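Local structure of iodotyrosine deiodinase (6Q1B) at residues L24-Y29 with K131-V136; S39-Q44 with S109-R114; R66-F71 with T139-R144; S135-P140 with V160-G165. The protein catalyses the NADPH-dependent reductive dehalogenation of halotyrosines such as 3-iodotyrosine and 3,5-diiodotyrosine, using FMN as cofactor and working as a homodimer. All coordinates share one frame; numbering follows the deposited sequence. Where two conformers were deposited one is given.

Contact 1 (L24-Y29 with K131-V136). With FMN (flavin mononucleotide), chain C.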
# COMPACT_ATOMS: atom_id res chain seq x y z
N LEU A 24 6.50 16.78 15.98
CA LEU A 24 5.39 16.65 15.06
C LEU A 24 5.90 16.65 13.63
O LEU A 24 5.41 15.89 12.80
CB LEU A 24 4.43 17.79 15.29
CG LEU A 24 3.17 17.72 14.44
CD1 LEU A 24 2.41 16.48 14.73
CD2 LEU A 24 2.35 18.96 14.69
N GLU A 25 6.88 17.49 13.35
CA GLU A 25 7.39 17.60 11.99
C GLU A 25 7.84 16.26 11.44
O GLU A 25 7.69 15.99 10.26
CB GLU A 25 8.53 18.61 11.92
CG GLU A 25 8.97 18.92 10.49
CD GLU A 25 7.80 19.27 9.58
OE1 GLU A 25 6.96 20.12 9.97
OE2 GLU A 25 7.70 18.70 8.47
N ASP A 26 8.40 15.41 12.31
CA ASP A 26 8.83 14.07 11.90
C ASP A 26 7.65 13.26 11.38
O ASP A 26 7.74 12.56 10.39
CB ASP A 26 9.47 13.33 13.06
CG ASP A 26 10.91 13.70 13.27
OD1 ASP A 26 11.39 14.62 12.61
OD2 ASP A 26 11.57 13.05 14.12
N LEU A 27 6.54 13.33 12.09
CA LEU A 27 5.36 12.60 11.69
C LEU A 27 4.77 13.24 10.45
O LEU A 27 4.42 12.56 9.50
CB LEU A 27 4.34 12.57 12.83
CG LEU A 27 2.99 11.96 12.56
CD1 LEU A 27 3.15 10.53 12.10
CD2 LEU A 27 2.16 12.03 13.83
N ILE A 28 4.70 14.57 10.45
CA ILE A 28 4.15 15.28 9.30
C ILE A 28 4.99 14.98 8.07
O ILE A 28 4.45 14.81 6.98
CB ILE A 28 4.10 16.79 9.52
CG1 ILE A 28 3.18 17.12 10.70
CG2 ILE A 28 3.58 17.48 8.28
CD1 ILE A 28 1.81 16.56 10.61
N TYR A 29 6.30 14.91 8.22
CA TYR A 29 7.15 14.52 7.10
C TYR A 29 6.65 13.23 6.49
O TYR A 29 6.53 13.09 5.26
CB TYR A 29 8.59 14.38 7.56
CG TYR A 29 9.45 13.66 6.58
CD1 TYR A 29 10.03 14.35 5.52
CD2 TYR A 29 9.67 12.31 6.69
CE1 TYR A 29 10.83 13.70 4.62
CE2 TYR A 29 10.47 11.66 5.78
CZ TYR A 29 11.04 12.35 4.76
OH TYR A 29 11.84 11.67 3.86
N LYS A 131 12.97 8.72 9.37
CA LYS A 131 13.02 9.69 10.46
C LYS A 131 13.35 9.04 11.78
O LYS A 131 13.35 9.70 12.82
CB LYS A 131 11.70 10.43 10.57
CG LYS A 131 11.47 11.40 9.44
CD LYS A 131 12.49 12.53 9.45
CE LYS A 131 12.35 13.41 8.21
NZ LYS A 131 13.50 14.34 7.99
N GLY A 132 13.60 7.74 11.74
CA GLY A 132 13.98 7.01 12.93
C GLY A 132 12.80 6.77 13.84
O GLY A 132 12.96 6.55 15.03
N LEU A 133 11.60 6.82 13.28
CA LEU A 133 10.45 6.52 14.06
C LEU A 133 10.05 5.12 13.77
O LEU A 133 10.45 4.53 12.77
CB LEU A 133 9.32 7.47 13.75
CG LEU A 133 9.73 8.91 13.96
CD1 LEU A 133 8.55 9.78 13.65
CD2 LEU A 133 10.19 9.19 15.37
N GLY A 134 9.30 4.56 14.69
CA GLY A 134 8.81 3.22 14.54
C GLY A 134 7.32 3.24 14.44
O GLY A 134 6.65 4.18 14.86
N SER A 135 6.79 2.17 13.89
CA SER A 135 5.36 2.01 13.89
C SER A 135 4.98 0.58 13.67
O SER A 135 5.83 -0.29 13.55
CB SER A 135 4.71 2.88 12.83
OG SER A 135 3.31 2.93 13.06
N VAL A 136 3.70 0.35 13.70
CA VAL A 136 3.15 -0.96 13.43
C VAL A 136 1.79 -0.68 12.82
O VAL A 136 1.07 0.17 13.30
CB VAL A 136 3.05 -1.81 14.69
CG1 VAL A 136 2.38 -1.07 15.81
CG2 VAL A 136 2.32 -3.11 14.37
N1 FMN C . 0.97 -6.19 13.96
C2 FMN C . 0.30 -6.29 15.12
O2 FMN C . 0.93 -6.46 16.16
N3 FMN C . -1.06 -6.23 15.14
C4 FMN C . -1.79 -6.03 14.00
O4 FMN C . -3.01 -5.99 14.04
C4A FMN C . -1.11 -5.93 12.81
N5 FMN C . -1.79 -5.74 11.66
C5A FMN C . -1.10 -5.59 10.49
C6 FMN C . -1.84 -5.35 9.35
C7 FMN C . -1.18 -5.18 8.15
C7M FMN C . -1.98 -4.93 6.91
C8 FMN C . 0.20 -5.26 8.13
C8M FMN C . 0.90 -5.02 6.82
C9 FMN C . 0.95 -5.48 9.28
C9A FMN C . 0.28 -5.65 10.48
N10 FMN C . 0.97 -5.89 11.66
C10 FMN C . 0.27 -5.99 12.81
C1' FMN C . 2.45 -5.98 11.70
C2' FMN C . 2.89 -7.34 11.17
O2' FMN C . 2.74 -8.31 12.18
C3' FMN C . 4.33 -7.24 10.68
O3' FMN C . 4.38 -6.37 9.57
C4' FMN C . 4.94 -8.58 10.32
O4' FMN C . 5.04 -9.31 11.52
C5' FMN C . 6.33 -8.40 9.75
O5' FMN C . 7.08 -7.66 10.68
P FMN C . 8.60 -7.31 10.37
O1P FMN C . 9.17 -6.69 11.66
O2P FMN C . 8.66 -6.32 9.21
O3P FMN C . 9.25 -8.65 10.02
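Lys131 lays the end of its side chain over one face of the Tyr29 ring. Its CE sits above the middle of the ring, 3.3 Å from the Tyr29 ring centroid, in a CH-pi contact. The charged Lys131 NZ is 4.2 Å from the same centroid and only 8° off the ring normal, which makes a cation-pi pair. The two side chains cross at about a right angle. A bend at chi2 of Lys131 (-65°) swings the chain toward the ring, and Lys131 CG comes 3.4 Å from Tyr29 CD2 on the way. One turn earlier, Asp26 CB packs on Leu133 CD1 at 3.7 Å. Asp26 OD1 stays 5.1 Å from Lys131 NZ, so the opposite charges are near without touching.

Further out, Leu133 also packs on Val164 and Pro22. Leu27 turns to the other side of its helix and meets Tyr100 and Leu102 of the sheet. Tyr29 OH makes a weak hydrogen bond to Tyr5 N of the second subunit. Gly132, with positive phi, closes helix 113-130. This Schellman motif at a helix C-terminus leads through Leu133 into the weakly bonded strand 134-135, while the flanking Lys131 and Leu133 pack on helix 24-35 of the nitroreductase fold.

Contact 2 (S39-Q44 with S109-R114). With FMN (flavin mononucleotide), chain I; YOF (3-fluorotyrosine), chain H.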
# COMPACT_ATOMS: atom_id res chain seq x y z
N SER A 39 -2.63 7.46 -6.40
CA SER A 39 -3.92 7.05 -5.90
C SER A 39 -4.87 7.03 -7.06
O SER A 39 -4.61 7.66 -8.06
CB SER A 39 -4.44 7.97 -4.80
OG SER A 39 -4.58 9.31 -5.24
N GLY A 40 -5.92 6.24 -6.93
CA GLY A 40 -6.96 6.17 -7.92
C GLY A 40 -7.48 7.56 -8.15
O GLY A 40 -7.86 8.25 -7.21
N MET A 41 -7.48 7.93 -9.43
CA MET A 41 -7.95 9.22 -9.87
C MET A 41 -7.29 10.37 -9.13
O MET A 41 -7.82 11.46 -9.08
CB MET A 41 -9.45 9.29 -9.75
CG MET A 41 -10.12 8.39 -10.78
SD MET A 41 -11.77 8.93 -11.23
CE MET A 41 -12.20 7.64 -12.37
N ASN A 42 -6.08 10.12 -8.67
CA ASN A 42 -5.34 11.07 -7.86
C ASN A 42 -6.18 11.70 -6.78
O ASN A 42 -6.06 12.88 -6.46
CB ASN A 42 -4.73 12.15 -8.75
CG ASN A 42 -3.73 12.97 -8.01
OD1 ASN A 42 -3.03 12.47 -7.14
ND2 ASN A 42 -3.66 14.25 -8.34
N ALA A 43 -7.09 10.91 -6.25
CA ALA A 43 -8.00 11.40 -5.26
C ALA A 43 -7.29 11.72 -3.96
O ALA A 43 -7.79 12.48 -3.17
CB ALA A 43 -9.06 10.39 -5.02
N GLN A 44 -6.11 11.15 -3.75
CA GLN A 44 -5.40 11.31 -2.48
C GLN A 44 -6.34 11.00 -1.34
O GLN A 44 -6.65 11.87 -0.51
CB GLN A 44 -4.84 12.72 -2.35
CG GLN A 44 -3.89 13.06 -3.46
CD GLN A 44 -3.93 14.52 -3.82
OE1 GLN A 44 -3.48 15.34 -3.05
NE2 GLN A 44 -4.47 14.84 -4.99
N SER A 109 -15.42 6.96 -0.96
CA SER A 109 -16.00 7.18 -2.27
C SER A 109 -14.95 7.20 -3.37
O SER A 109 -15.30 7.11 -4.54
CB SER A 109 -16.77 8.47 -2.26
OG SER A 109 -15.89 9.53 -1.99
N ALA A 110 -13.68 7.31 -3.00
CA ALA A 110 -12.62 7.44 -4.00
C ALA A 110 -12.36 6.12 -4.66
O ALA A 110 -12.46 5.07 -4.04
CB ALA A 110 -11.36 7.96 -3.40
N PRO A 111 -12.03 6.16 -5.95
CA PRO A 111 -11.72 4.90 -6.63
C PRO A 111 -10.46 4.28 -6.10
O PRO A 111 -9.46 4.96 -5.92
CB PRO A 111 -11.54 5.33 -8.09
CG PRO A 111 -11.26 6.76 -8.04
CD PRO A 111 -11.90 7.33 -6.83
N TYR A 112 -10.52 2.98 -5.85
CA TYR A 112 -9.40 2.26 -5.32
C TYR A 112 -8.86 2.98 -4.09
O TYR A 112 -7.68 3.10 -3.87
CB TYR A 112 -8.35 2.09 -6.38
CG TYR A 112 -8.92 1.60 -7.69
CD1 TYR A 112 -9.27 0.27 -7.85
CD2 TYR A 112 -9.12 2.46 -8.76
CE1 TYR A 112 -9.80 -0.20 -9.03
CE2 TYR A 112 -9.65 2.00 -9.95
CZ TYR A 112 -9.99 0.67 -10.08
OH TYR A 112 -10.52 0.21 -11.27
N SER A 113 -9.78 3.44 -3.25
CA SER A 113 -9.42 4.20 -2.09
C SER A 113 -8.58 3.39 -1.12
O SER A 113 -7.58 3.89 -0.62
CB SER A 113 -10.67 4.72 -1.41
OG SER A 113 -11.56 3.67 -1.21
N ARG A 114 -8.97 2.14 -0.85
CA ARG A 114 -8.24 1.39 0.14
C ARG A 114 -6.89 0.98 -0.39
O ARG A 114 -5.90 1.10 0.31
CB ARG A 114 -9.02 0.15 0.54
CG ARG A 114 -10.44 0.50 0.96
CD ARG A 114 -11.06 -0.68 1.66
NE ARG A 114 -10.29 -0.95 2.87
CZ ARG A 114 -10.00 -2.15 3.33
NH1 ARG A 114 -10.45 -3.24 2.73
NH2 ARG A 114 -9.27 -2.24 4.42
N1 FMN I . -3.95 4.87 -13.81
C2 FMN I . -4.53 4.46 -14.95
O2 FMN I . -4.20 5.04 -15.95
N3 FMN I . -5.49 3.48 -15.01
C4 FMN I . -5.82 2.83 -13.84
O4 FMN I . -6.64 1.93 -13.83
C4A FMN I . -5.21 3.23 -12.67
N5 FMN I . -5.54 2.61 -11.51
C5A FMN I . -4.93 2.97 -10.36
C6 FMN I . -5.26 2.29 -9.20
C7 FMN I . -4.61 2.65 -8.04
C7M FMN I . -4.95 1.91 -6.80
C8 FMN I . -3.66 3.65 -8.02
C8M FMN I . -2.95 4.04 -6.78
C9 FMN I . -3.36 4.34 -9.18
C9A FMN I . -3.97 3.97 -10.34
N10 FMN I . -3.67 4.62 -11.51
C10 FMN I . -4.28 4.23 -12.65
C1' FMN I . -2.67 5.74 -11.55
C2' FMN I . -3.37 7.05 -11.08
O2' FMN I . -4.20 7.62 -12.07
C3' FMN I . -2.26 7.99 -10.61
O3' FMN I . -1.66 7.39 -9.49
C4' FMN I . -2.73 9.37 -10.22
O4' FMN I . -3.31 9.94 -11.37
C5' FMN I . -1.60 10.24 -9.72
O5' FMN I . -0.59 10.28 -10.69
P FMN I . 0.69 11.12 -10.38
O1P FMN I . 0.27 12.51 -10.01
O2P FMN I . 1.50 11.03 -11.65
O3P FMN I . 1.48 10.42 -9.30
N YOF H . -9.00 1.93 -15.26
CA YOF H . -9.44 3.05 -16.07
C YOF H . -8.30 3.51 -16.94
O YOF H . -8.62 4.44 -17.86
OXT YOF H . -7.13 3.11 -16.91
CB YOF H . -9.93 4.22 -15.24
CG YOF H . -8.96 4.82 -14.30
CD1 YOF H . -9.14 4.58 -12.95
CD2 YOF H . -7.89 5.60 -14.74
CE1 YOF H . -8.27 5.17 -12.05
CE2 YOF H . -7.03 6.22 -13.84
CZ YOF H . -7.20 5.97 -12.47
OH YOF H . -6.37 6.53 -11.55
F YOF H . -8.42 5.00 -10.73
O HOH W 1 -8.13 7.01 -4.77
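Ala110 opens the contact, its CB lying 3.7 Å from Ala43 CB. Pro111 comes next and meets Met41 through CG. Pro111 CG is 3.4 Å from Met41 CG, tighter than a usual van der Waals contact, and the side chains cross at about a right angle. A chi1 of -71° sets Met41 CG beside the backbone N, against the Pro111 ring. The carbonyl of Pro111 faces the backbone of the other segment. Gly40 CA approaches Pro111 O at 3.4 Å in a CA-H...O contact, and water 1 bridges the segments by donating to Gly40 O and Pro111 O.

Residues Ala110 to Ser113 form a type II beta turn, with Tyr112 at the N-cap position of helix 113-130. This turn and the 39-44 loop line an active site at the dimer interface, where nitroreductase-family enzymes bind their flavin. Met41 N donates a nearly straight hydrogen bond (165°) to the phenol OH of 3-fluorotyrosine, 2.8 Å away. Tyr112 puts CB 3.4 Å from the flavin methyl C7M. The edge of its ring takes the ligand fluorine, with Tyr112 CD2 3.3 Å from F. Glu68, Tyr72 and Lys92 of the second subunit also hydrogen-bond this ligand.

Contact 3 (R66-F71 with T139-R144). With FMN (flavin mononucleotide), chain C; YOF (3-fluorotyrosine), chain D.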
# COMPACT_ATOMS: atom_id res chain seq x y z
N ARG A 66 -10.34 -4.92 23.87
CA ARG A 66 -11.55 -5.70 24.06
C ARG A 66 -11.82 -6.51 22.81
O ARG A 66 -12.14 -7.69 22.88
CB ARG A 66 -12.74 -4.78 24.33
CG ARG A 66 -14.09 -5.48 24.25
CD ARG A 66 -14.19 -6.57 25.28
NE ARG A 66 -13.79 -7.88 24.78
CZ ARG A 66 -13.76 -8.99 25.52
NH1 ARG A 66 -14.11 -8.94 26.80
NH2 ARG A 66 -13.38 -10.14 24.99
N SER A 67 -11.71 -5.85 21.68
CA SER A 67 -11.96 -6.45 20.40
C SER A 67 -10.95 -7.55 20.18
O SER A 67 -11.31 -8.64 19.78
CB SER A 67 -11.87 -5.39 19.30
OG SER A 67 -12.15 -5.95 18.03
N GLU A 68 -9.69 -7.26 20.48
CA GLU A 68 -8.63 -8.26 20.38
C GLU A 68 -8.89 -9.43 21.28
O GLU A 68 -8.73 -10.57 20.90
CB GLU A 68 -7.27 -7.68 20.72
CG GLU A 68 -6.78 -6.67 19.73
CD GLU A 68 -6.50 -7.23 18.37
OE1 GLU A 68 -6.80 -8.42 18.09
OE2 GLU A 68 -5.97 -6.45 17.54
N LYS A 69 -9.30 -9.14 22.50
CA LYS A 69 -9.50 -10.22 23.45
C LYS A 69 -10.50 -11.23 22.92
O LYS A 69 -10.28 -12.43 22.97
CB LYS A 69 -9.96 -9.66 24.76
CG LYS A 69 -9.86 -10.65 25.88
CD LYS A 69 -10.13 -9.94 27.17
CE LYS A 69 -9.87 -10.82 28.34
NZ LYS A 69 -10.81 -11.98 28.40
N THR A 70 -11.60 -10.73 22.39
CA THR A 70 -12.62 -11.59 21.81
C THR A 70 -12.02 -12.35 20.62
O THR A 70 -12.23 -13.55 20.44
CB THR A 70 -13.85 -10.76 21.40
OG1 THR A 70 -14.46 -10.25 22.59
CG2 THR A 70 -14.87 -11.60 20.66
N PHE A 71 -11.25 -11.64 19.82
CA PHE A 71 -10.66 -12.21 18.63
C PHE A 71 -9.71 -13.34 19.01
O PHE A 71 -9.71 -14.39 18.37
CB PHE A 71 -9.95 -11.14 17.81
CG PHE A 71 -8.91 -11.67 16.90
CD1 PHE A 71 -9.24 -12.09 15.63
CD2 PHE A 71 -7.59 -11.77 17.31
CE1 PHE A 71 -8.27 -12.59 14.79
CE2 PHE A 71 -6.64 -12.27 16.47
CZ PHE A 71 -6.98 -12.68 15.22
N THR A 139 -4.22 -3.23 13.33
CA THR A 139 -5.54 -3.42 12.77
C THR A 139 -6.33 -4.25 13.75
O THR A 139 -6.22 -5.47 13.76
CB THR A 139 -5.47 -4.11 11.41
OG1 THR A 139 -4.72 -5.32 11.55
CG2 THR A 139 -4.79 -3.23 10.38
N PRO A 140 -7.10 -3.60 14.63
CA PRO A 140 -7.95 -4.34 15.55
C PRO A 140 -9.03 -5.05 14.77
O PRO A 140 -9.30 -4.68 13.64
CB PRO A 140 -8.53 -3.25 16.44
CG PRO A 140 -8.55 -2.04 15.55
CD PRO A 140 -7.32 -2.15 14.71
N PRO A 141 -9.66 -6.06 15.37
CA PRO A 141 -10.67 -6.83 14.64
C PRO A 141 -11.82 -5.97 14.16
O PRO A 141 -12.40 -6.23 13.11
CB PRO A 141 -11.17 -7.84 15.68
CG PRO A 141 -10.15 -7.89 16.71
CD PRO A 141 -9.42 -6.59 16.72
N ASP A 142 -12.13 -4.95 14.95
CA ASP A 142 -13.23 -4.05 14.67
C ASP A 142 -12.73 -2.62 14.79
O ASP A 142 -12.19 -2.23 15.81
CB ASP A 142 -14.41 -4.28 15.61
CG ASP A 142 -15.63 -3.44 15.26
OD1 ASP A 142 -15.97 -3.34 14.06
OD2 ASP A 142 -16.24 -2.87 16.19
N PHE A 143 -12.91 -1.86 13.72
CA PHE A 143 -12.52 -0.46 13.67
C PHE A 143 -13.68 0.43 14.04
O PHE A 143 -13.49 1.62 14.30
CB PHE A 143 -12.03 -0.09 12.29
CG PHE A 143 -10.67 -0.62 11.94
CD1 PHE A 143 -9.53 0.11 12.24
CD2 PHE A 143 -10.53 -1.84 11.30
CE1 PHE A 143 -8.28 -0.36 11.90
CE2 PHE A 143 -9.28 -2.32 10.97
CZ PHE A 143 -8.15 -1.58 11.27
N ARG A 144 -14.88 -0.13 14.06
CA ARG A 144 -16.10 0.67 14.14
C ARG A 144 -16.16 1.47 15.42
O ARG A 144 -16.51 2.66 15.41
CB ARG A 144 -17.33 -0.24 14.02
CG ARG A 144 -17.42 -0.91 12.66
CD ARG A 144 -18.52 -1.95 12.58
NE ARG A 144 -18.63 -2.50 11.23
CZ ARG A 144 -19.54 -3.39 10.84
NH1 ARG A 144 -20.44 -3.84 11.71
NH2 ARG A 144 -19.55 -3.83 9.59
N1 FMN C . 0.97 -6.19 13.96
C2 FMN C . 0.30 -6.29 15.12
O2 FMN C . 0.93 -6.46 16.16
N3 FMN C . -1.06 -6.23 15.14
C4 FMN C . -1.79 -6.03 14.00
O4 FMN C . -3.01 -5.99 14.04
C4A FMN C . -1.11 -5.93 12.81
N5 FMN C . -1.79 -5.74 11.66
C5A FMN C . -1.10 -5.59 10.49
C6 FMN C . -1.84 -5.35 9.35
C7 FMN C . -1.18 -5.18 8.15
C7M FMN C . -1.98 -4.93 6.91
C8 FMN C . 0.20 -5.26 8.13
C8M FMN C . 0.90 -5.02 6.82
C9 FMN C . 0.95 -5.48 9.28
C9A FMN C . 0.28 -5.65 10.48
N10 FMN C . 0.97 -5.89 11.66
C10 FMN C . 0.27 -5.99 12.81
C1' FMN C . 2.45 -5.98 11.70
C2' FMN C . 2.89 -7.34 11.17
O2' FMN C . 2.74 -8.31 12.18
C3' FMN C . 4.33 -7.24 10.68
O3' FMN C . 4.38 -6.37 9.57
C4' FMN C . 4.94 -8.58 10.32
O4' FMN C . 5.04 -9.31 11.52
C5' FMN C . 6.33 -8.40 9.75
O5' FMN C . 7.08 -7.66 10.68
P FMN C . 8.60 -7.31 10.37
O1P FMN C . 9.17 -6.69 11.66
O2P FMN C . 8.66 -6.32 9.21
O3P FMN C . 9.25 -8.65 10.02
N YOF D . -4.59 -7.59 15.47
CA YOF D . -4.25 -8.68 16.32
C YOF D . -3.11 -8.21 17.20
O YOF D . -2.66 -9.11 18.08
OXT YOF D . -2.57 -7.12 17.12
CB YOF D . -3.74 -9.89 15.54
CG YOF D . -2.66 -9.63 14.56
CD1 YOF D . -2.97 -9.66 13.19
CD2 YOF D . -1.33 -9.44 14.96
CE1 YOF D . -1.95 -9.48 12.26
CE2 YOF D . -0.30 -9.25 14.03
CZ YOF D . -0.63 -9.26 12.68
OH YOF D . 0.36 -9.08 11.77
F YOF D . -2.20 -9.48 10.94
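The halotyrosine pocket is bordered here by helix 54-74 and the loop 139-144 that runs beside the flavin. Pro141 wedges its ring against the helix, among Ser67, Glu68 and Phe71. Pro141 CG lies 3.4 Å from Phe71 CB, and Pro141 CD is 3.4 Å from Glu68 CD. Ser67 OG is anti to its backbone N (chi1 -179°), which turns it to the loop. There it accepts a weak, bent hydrogen bond from Asp142 N (3.2 Å, 122°). Glu68 starts off to one side, but a bend at chi2 brings its carboxylate back over Pro141 to the ligand. Glu68 OE2 takes a hydrogen bond from the amino N of 3-fluorotyrosine at 2.7 Å. The same oxygen is also hydrogen-bonded to Tyr138 OH. Thr139 N donates to flavin O4 at 3.1 Å, with an angle of 164°. An amino acid's amine is normally protonated, so the ligand's bond to Glu68, a known halotyrosine-binding residue, is consistent with charge assistance. The N-H of Thr139 would be expected to polarise the flavin C4 carbonyl.

Contact 4 (S135-P140 with V160-G165). With FMN (flavin mononucleotide), chain C; YOF (3-fluorotyrosine), chain D.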
# COMPACT_ATOMS: atom_id res chain seq x y z
N SER A 135 6.79 2.17 13.89
CA SER A 135 5.36 2.01 13.89
C SER A 135 4.98 0.58 13.67
O SER A 135 5.83 -0.29 13.55
CB SER A 135 4.71 2.88 12.83
OG SER A 135 3.31 2.93 13.06
N VAL A 136 3.70 0.35 13.70
CA VAL A 136 3.15 -0.96 13.43
C VAL A 136 1.79 -0.68 12.82
O VAL A 136 1.07 0.17 13.30
CB VAL A 136 3.05 -1.81 14.69
CG1 VAL A 136 2.38 -1.07 15.81
CG2 VAL A 136 2.32 -3.11 14.37
N PRO A 137 1.48 -1.35 11.72
CA PRO A 137 0.15 -1.19 11.16
C PRO A 137 -0.79 -1.97 12.02
O PRO A 137 -0.91 -3.17 11.89
CB PRO A 137 0.28 -1.77 9.76
CG PRO A 137 1.72 -1.78 9.49
CD PRO A 137 2.35 -2.06 10.79
N TYR A 138 -1.42 -1.30 12.95
CA TYR A 138 -2.22 -2.03 13.89
C TYR A 138 -3.65 -2.03 13.39
O TYR A 138 -4.22 -1.00 13.10
CB TYR A 138 -2.14 -1.42 15.27
CG TYR A 138 -3.12 -2.10 16.15
CD1 TYR A 138 -3.01 -3.46 16.42
CD2 TYR A 138 -4.21 -1.42 16.65
CE1 TYR A 138 -3.95 -4.09 17.18
CE2 TYR A 138 -5.15 -2.05 17.40
CZ TYR A 138 -5.01 -3.38 17.68
OH TYR A 138 -5.95 -4.01 18.42
N THR A 139 -4.22 -3.23 13.33
CA THR A 139 -5.54 -3.42 12.77
C THR A 139 -6.33 -4.25 13.75
O THR A 139 -6.22 -5.47 13.76
CB THR A 139 -5.47 -4.11 11.41
OG1 THR A 139 -4.72 -5.32 11.55
CG2 THR A 139 -4.79 -3.23 10.38
N PRO A 140 -7.10 -3.60 14.63
CA PRO A 140 -7.95 -4.34 15.55
C PRO A 140 -9.03 -5.05 14.77
O PRO A 140 -9.30 -4.68 13.64
CB PRO A 140 -8.53 -3.25 16.44
CG PRO A 140 -8.55 -2.04 15.55
CD PRO A 140 -7.32 -2.15 14.71
N VAL A 160 -6.13 1.93 9.38
CA VAL A 160 -5.08 1.43 10.22
C VAL A 160 -4.78 2.42 11.29
O VAL A 160 -4.93 3.61 11.10
CB VAL A 160 -3.81 1.14 9.42
CG1 VAL A 160 -3.30 2.38 8.73
CG2 VAL A 160 -2.76 0.50 10.29
N ILE A 161 -4.39 1.90 12.43
CA ILE A 161 -3.84 2.68 13.52
C ILE A 161 -2.37 2.46 13.49
O ILE A 161 -1.92 1.33 13.64
CB ILE A 161 -4.41 2.24 14.85
CG1 ILE A 161 -5.92 2.46 14.86
CG2 ILE A 161 -3.74 3.00 16.01
CD1 ILE A 161 -6.61 1.73 16.00
N LEU A 162 -1.63 3.52 13.26
CA LEU A 162 -0.19 3.48 13.23
C LEU A 162 0.32 4.14 14.47
O LEU A 162 0.44 5.35 14.52
CB LEU A 162 0.34 4.17 11.99
CG LEU A 162 0.07 3.47 10.68
CD1 LEU A 162 0.47 4.39 9.56
CD2 LEU A 162 0.90 2.22 10.62
N PRO A 163 0.62 3.37 15.50
CA PRO A 163 1.30 4.02 16.61
C PRO A 163 2.64 4.47 16.12
O PRO A 163 3.29 3.74 15.39
CB PRO A 163 1.46 2.91 17.66
CG PRO A 163 0.57 1.80 17.18
CD PRO A 163 0.49 1.92 15.71
N VAL A 164 3.05 5.66 16.49
CA VAL A 164 4.29 6.20 16.01
C VAL A 164 5.02 6.78 17.18
O VAL A 164 4.47 7.52 17.98
CB VAL A 164 4.07 7.28 14.96
CG1 VAL A 164 5.40 7.92 14.60
CG2 VAL A 164 3.42 6.69 13.72
N GLY A 165 6.29 6.48 17.25
CA GLY A 165 7.11 7.04 18.28
C GLY A 165 8.51 6.58 18.03
O GLY A 165 8.79 5.95 17.02
N1 FMN C . 0.97 -6.19 13.96
C2 FMN C . 0.30 -6.29 15.12
O2 FMN C . 0.93 -6.46 16.16
N3 FMN C . -1.06 -6.23 15.14
C4 FMN C . -1.79 -6.03 14.00
O4 FMN C . -3.01 -5.99 14.04
C4A FMN C . -1.11 -5.93 12.81
N5 FMN C . -1.79 -5.74 11.66
C5A FMN C . -1.10 -5.59 10.49
C6 FMN C . -1.84 -5.35 9.35
C7 FMN C . -1.18 -5.18 8.15
C7M FMN C . -1.98 -4.93 6.91
C8 FMN C . 0.20 -5.26 8.13
C8M FMN C . 0.90 -5.02 6.82
C9 FMN C . 0.95 -5.48 9.28
C9A FMN C . 0.28 -5.65 10.48
N10 FMN C . 0.97 -5.89 11.66
C10 FMN C . 0.27 -5.99 12.81
C1' FMN C . 2.45 -5.98 11.70
C2' FMN C . 2.89 -7.34 11.17
O2' FMN C . 2.74 -8.31 12.18
C3' FMN C . 4.33 -7.24 10.68
O3' FMN C . 4.38 -6.37 9.57
C4' FMN C . 4.94 -8.58 10.32
O4' FMN C . 5.04 -9.31 11.52
C5' FMN C . 6.33 -8.40 9.75
O5' FMN C . 7.08 -7.66 10.68
P FMN C . 8.60 -7.31 10.37
O1P FMN C . 9.17 -6.69 11.66
O2P FMN C . 8.66 -6.32 9.21
O3P FMN C . 9.25 -8.65 10.02
N YOF D . -4.59 -7.59 15.47
CA YOF D . -4.25 -8.68 16.32
C YOF D . -3.11 -8.21 17.20
O YOF D . -2.66 -9.11 18.08
OXT YOF D . -2.57 -7.12 17.12
CB YOF D . -3.74 -9.89 15.54
CG YOF D . -2.66 -9.63 14.56
CD1 YOF D . -2.97 -9.66 13.19
CD2 YOF D . -1.33 -9.44 14.96
CE1 YOF D . -1.95 -9.48 12.26
CE2 YOF D . -0.30 -9.25 14.03
CZ YOF D . -0.63 -9.26 12.68
OH YOF D . 0.36 -9.08 11.77
F YOF D . -2.20 -9.48 10.94
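Tyr138 packs alongside Ile161, both side chains pointing the same way. Its CB starts over the strand, 3.2 Å from Ile161 O. CG stands anti to the backbone N (chi1 172°), and this carries the ring out between strand and ligands. At the CD2 edge, Tyr138 CD2 meets Ile161 CD1 at 4.0 Å. Tyr138 CD1 lies 3.5 Å from flavin O4. Further along, the ring edge at CE1 faces the carboxylate of 3-fluorotyrosine, with Tyr138 CE1 3.3 Å from OXT. At the tip, OH hydrogen-bonds Glu68 OE2. A pair of backbone bonds anchors the residue to the strand: Tyr138 N donates to Ile161 O at 2.8 Å, and Ile161 N to Tyr138 O at 3.0 Å. Nearer the start, Val136 CG1 rests on Pro163 CD at 3.5 Å, while its CG2 faces the flavin pyrimidine. Tyr138 and Ile161 thus form a single antiparallel hydrogen-bonded bridge, through which the central sheet of the nitroreductase fold backs the flavin site.

Overall arrangement
After helix 4-10, helix 24-35 enters contact 1, which joins it to the chain just after helix 113-130. The loop it closes contains all of contact 2, where 39-44 meets the turn before that helix. Contact 3 crosses both: 66-71 lies inside their loops, and the loop it closes ends at 139-144, beyond them. Contact 4 closes a short loop of its own, from 140 to 160, in series after contact 2. It shares Ser135 and Val136 with contact 1 and Thr139 and Pro140 with contact 3. Segment 131-144 therefore runs from helix 24-35, past strand 156-165, to helix 54-74. Contacts 1, 3 and 4 touch one FMN. Contact 2 reaches the other, which the second subunit also binds.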